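Side-chain contacts in macrophage migration inhibitory factor (PDB 2WKB), which belongs to the macrophage migration inhibitory factor family of small alpha/beta proteins that assemble as trimers: residues E[25-28]-E[29-33]; E[88-92]-E[93-97]. One frame throughout, in Å; residues are numbered along the deposited sequence. Where two conformers were deposited one is given.

In the fold
Contacts 1 and 2 both lie where a helix gives out, partly buried, with their centres about 13 Å from the centre of the chain and about 21 Å from each other. Contact 1 stays within the last turns of helix 13-31 and its C-terminal cap; contact 2 occupies the link from helix 73-88 into strand 95-100. Contact 1 buries Ala26 and Ile27 and leaves Asp25 and Lys33 exposed; contact 2 buries two valines and Arg94, while Lys91 and Arg93 are exposed. The chemistry differs: 25-33 relies on helical bonds, a Schellman motif and a serine hydroxyl, 88-97 on a tight turn and a valine pair. No other subunit touches contact 1; contact 2 reaches a neighbouring one.

Contact 1. Residues E[25-28]-E[29-33]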
# COMPACT_ATOMS: atom_id res chain seq x y z
N ASP E 25 -14.94 -10.23 -11.97
CA ASP E 25 -16.00 -10.48 -12.96
C ASP E 25 -16.67 -9.12 -13.30
O ASP E 25 -16.93 -8.79 -14.50
CB ASP E 25 -17.12 -11.40 -12.40
CG ASP E 25 -16.70 -12.84 -12.27
OD1 ASP E 25 -15.72 -13.25 -12.99
OD2 ASP E 25 -17.36 -13.53 -11.41
N ALA E 26 -16.94 -8.34 -12.27
CA ALA E 26 -17.56 -7.01 -12.52
C ALA E 26 -16.68 -6.12 -13.36
O ALA E 26 -17.19 -5.43 -14.24
CB ALA E 26 -17.94 -6.27 -11.16
N ILE E 27 -15.38 -6.08 -13.07
CA ILE E 27 -14.42 -5.24 -13.84
C ILE E 27 -14.43 -5.75 -15.33
O ILE E 27 -14.57 -4.97 -16.32
CB ILE E 27 -13.02 -5.35 -13.26
CG1 ILE E 27 -12.94 -4.67 -11.86
CG2 ILE E 27 -11.95 -4.65 -14.21
CD1 ILE E 27 -11.62 -4.93 -11.12
N SER E 28 -14.23 -7.06 -15.49
CA SER E 28 -14.17 -7.63 -16.85
C SER E 28 -15.49 -7.37 -17.55
O SER E 28 -15.49 -7.02 -18.74
CB SER E 28 -13.98 -9.17 -16.72
OG SER E 28 -13.97 -9.76 -18.03
N ASN E 29 -16.60 -7.57 -16.85
CA ASN E 29 -17.91 -7.42 -17.45
C ASN E 29 -18.09 -5.98 -17.96
O ASN E 29 -18.28 -5.78 -19.18
CB ASN E 29 -19.03 -7.81 -16.49
CG ASN E 29 -19.30 -9.31 -16.47
OD1 ASN E 29 -19.18 -10.00 -17.49
ND2 ASN E 29 -19.72 -9.82 -15.32
N ILE E 30 -17.96 -5.00 -17.04
CA ILE E 30 -18.11 -3.58 -17.34
C ILE E 30 -17.16 -3.12 -18.45
O ILE E 30 -17.58 -2.39 -19.37
CB ILE E 30 -18.10 -2.72 -16.00
CG1 ILE E 30 -19.41 -3.05 -15.26
CG2 ILE E 30 -18.13 -1.27 -16.29
CD1 ILE E 30 -19.49 -2.79 -13.79
N LEU E 31 -15.89 -3.58 -18.42
CA LEU E 31 -14.90 -3.21 -19.44
C LEU E 31 -15.14 -3.85 -20.78
O LEU E 31 -14.74 -3.30 -21.82
CB LEU E 31 -13.47 -3.55 -18.95
CG LEU E 31 -12.72 -2.58 -18.05
CD1 LEU E 31 -13.42 -1.98 -16.80
CD2 LEU E 31 -11.38 -3.19 -17.66
N GLY E 32 -15.83 -4.99 -20.78
CA GLY E 32 -16.04 -5.82 -21.95
C GLY E 32 -14.76 -6.48 -22.43
O GLY E 32 -14.66 -6.80 -23.64
N LYS E 33 -13.79 -6.70 -21.52
CA LYS E 33 -12.43 -7.24 -21.87
C LYS E 33 -11.95 -8.18 -20.75
O LYS E 33 -12.40 -8.04 -19.62
CB LYS E 33 -11.38 -6.12 -21.90
CG LYS E 33 -11.58 -4.98 -22.93
CD LYS E 33 -10.99 -3.69 -22.30
CE LYS E 33 -10.37 -2.74 -23.31
NZ LYS E 33 -9.01 -2.41 -22.75
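Asn29, Ile30 and Leu31 donate their backbone N-H groups to the carbonyls of Asp25, Ala26 and Ile27 in regular i to i+4 fashion, the bond from Ile30 N to Ala26 O being 2.9 Å long and nearly straight at 168°. The helix closes in a Schellman motif: Gly32, at positive phi, bonds through N to Asn29 O at 3.0 Å, and Lys33 N bonds to Ser28 O at 3.3 Å, with a weak addition from Gly32 N. The Ser28 hydroxyl adds a side-chain bond to the cap: with OG trans to the backbone N (chi1 178°), it reaches forward over the turn and donates to Lys33 O at 2.8 Å, arriving well above the carbonyl plane. Lys33 is thus held at both backbone N and O by Ser28, while its side chain leads away from the helix end.

On the inner side, Ile27 and Leu31 lie alongside each other, pointing the same way, with Ile27 CG2 3.8 Å from Leu31 CD2. The other methyl, Leu31 CD1, rests 3.2 Å from Ile27 O. Ile30 runs back along the helix and sets CD1 3.5 Å from Ala26 O.

Within the beta-alpha-beta unit of strand 4-7, helix 13-31 and strand 39-44, Ala26, Ile27 and Ile30 pack on helix 73-88 through Lys79, Ile83 and Leu76, Ile27 also meets Val35 and Ile38, and Leu31 covers Ile68.

Contact 2. Residues E[88-92]-E[93-97]; sequences LSVKP and RRVYI
Between Val90 and Val95 the backbone curls through a short 3-10 turn at Pro92 and Arg93, tied by two successive i to i+3 bonds: Arg94 N to Lys91 O at 2.7 Å and Val95 N to Pro92 O at 3.0 Å.

Val90 and Val95 meet across this turn, their side chains crossing at about a right angle, with Val90 CG1 3.6 Å from Val95 CG2. Val90 has CG1 wedged between its backbone N and carbonyl carbon (chi1 59°), which turns CG2 onto the backbone of the strand entrance, 3.4 Å from Arg94 O. Val95 CG2 serves twice, since it also lies 3.6 Å from Lys91 O. On the outer side, Lys91 CB and Arg93 CG touch loosely at 4.1 Å before the two charged chains part.

The turn carries the chain from helix 73-88 into strand 95-100, an outermost strand of the sheet within this chain, where Tyr96 bonds through its backbone to Cys58 and Val60 of strand 58-63 and Ile97 joins an antiparallel ladder with a strand of the second subunit, continuing the sheet across the trimer interface.

Arg94 sends its buried guanidinium away from the turn, bending at chi3 (65°), and satisfies it with backbone carbonyls: NE on Gly56 O, NH1 on Phe50 O, NH2 on Ser53 O and Glu55 O. Pro92 packs on Thr81 of the same chain and on Gly115 of the second subunit.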
# COMPACT_ATOMS: atom_id res chain seq x y z
N LEU E 88 -20.08 -8.36 2.65
CA LEU E 88 -19.41 -7.93 3.88
C LEU E 88 -20.29 -7.21 4.85
O LEU E 88 -19.82 -6.82 5.94
CB LEU E 88 -18.21 -7.04 3.58
CG LEU E 88 -16.89 -7.77 3.19
CD1 LEU E 88 -17.00 -8.76 2.05
CD2 LEU E 88 -15.91 -6.68 2.82
N SER E 89 -21.54 -7.03 4.43
CA SER E 89 -22.58 -6.23 5.08
C SER E 89 -22.10 -4.86 5.51
O SER E 89 -22.51 -4.37 6.56
CB SER E 89 -23.20 -6.94 6.29
OG SER E 89 -23.26 -8.34 6.07
N VAL E 90 -21.16 -4.26 4.76
CA VAL E 90 -20.74 -2.89 5.07
C VAL E 90 -21.88 -1.94 4.58
O VAL E 90 -22.55 -2.23 3.58
CB VAL E 90 -19.41 -2.62 4.37
CG1 VAL E 90 -19.60 -2.80 2.87
CG2 VAL E 90 -18.86 -1.21 4.68
N LYS E 91 -22.10 -0.85 5.31
CA LYS E 91 -22.97 0.25 4.86
C LYS E 91 -22.36 0.90 3.59
O LYS E 91 -21.16 1.22 3.59
CB LYS E 91 -22.97 1.36 5.90
CG LYS E 91 -23.71 1.06 7.20
CD LYS E 91 -23.39 2.18 8.19
CE LYS E 91 -23.53 1.70 9.64
NZ LYS E 91 -24.93 1.46 9.98
N PRO E 92 -23.17 1.09 2.53
CA PRO E 92 -22.63 1.84 1.37
C PRO E 92 -21.95 3.16 1.71
O PRO E 92 -20.90 3.52 1.11
CB PRO E 92 -23.89 2.05 0.45
CG PRO E 92 -24.73 0.88 0.71
CD PRO E 92 -24.47 0.47 2.22
N ARG E 93 -22.46 3.92 2.67
CA ARG E 93 -21.76 5.08 3.08
C ARG E 93 -20.38 4.89 3.73
O ARG E 93 -19.63 5.87 3.87
CB ARG E 93 -22.61 6.03 3.93
CG ARG E 93 -22.86 5.42 5.38
CD ARG E 93 -23.68 6.41 6.35
NE ARG E 93 -23.25 7.83 6.33
CZ ARG E 93 -24.09 8.86 6.16
NH1 ARG E 93 -25.40 8.61 5.94
NH2 ARG E 93 -23.63 10.12 6.14
N ARG E 94 -20.03 3.66 4.07
CA ARG E 94 -18.64 3.39 4.55
C ARG E 94 -17.95 2.44 3.54
O ARG E 94 -17.12 1.58 3.91
CB ARG E 94 -18.69 2.80 5.93
CG ARG E 94 -19.07 3.88 6.99
CD ARG E 94 -18.97 3.43 8.48
NE ARG E 94 -17.64 3.13 8.93
CZ ARG E 94 -16.77 4.03 9.39
NH1 ARG E 94 -17.13 5.32 9.42
NH2 ARG E 94 -15.57 3.67 9.80
N VAL E 95 -18.32 2.64 2.28
CA VAL E 95 -17.57 2.14 1.10
C VAL E 95 -17.02 3.34 0.37
O VAL E 95 -17.76 4.33 0.07
CB VAL E 95 -18.44 1.35 0.15
CG1 VAL E 95 -17.65 0.86 -1.11
CG2 VAL E 95 -19.01 0.12 0.91
N TYR E 96 -15.72 3.29 0.06
CA TYR E 96 -15.12 4.42 -0.68
C TYR E 96 -14.28 3.76 -1.76
O TYR E 96 -13.53 2.85 -1.47
CB TYR E 96 -14.27 5.25 0.28
CG TYR E 96 -13.48 6.42 -0.32
CD1 TYR E 96 -14.12 7.57 -0.76
CD2 TYR E 96 -12.08 6.38 -0.38
CE1 TYR E 96 -13.38 8.67 -1.28
CE2 TYR E 96 -11.33 7.46 -0.87
CZ TYR E 96 -12.00 8.59 -1.36
OH TYR E 96 -11.24 9.64 -1.88
N ILE E 97 -14.45 4.19 -3.02
CA ILE E 97 -13.81 3.55 -4.13
C ILE E 97 -12.97 4.60 -4.84
O ILE E 97 -13.49 5.67 -5.19
CB ILE E 97 -14.81 2.98 -5.03
CG1 ILE E 97 -15.56 1.86 -4.22
CG2 ILE E 97 -14.10 2.33 -6.33
CD1 ILE E 97 -16.67 1.44 -4.94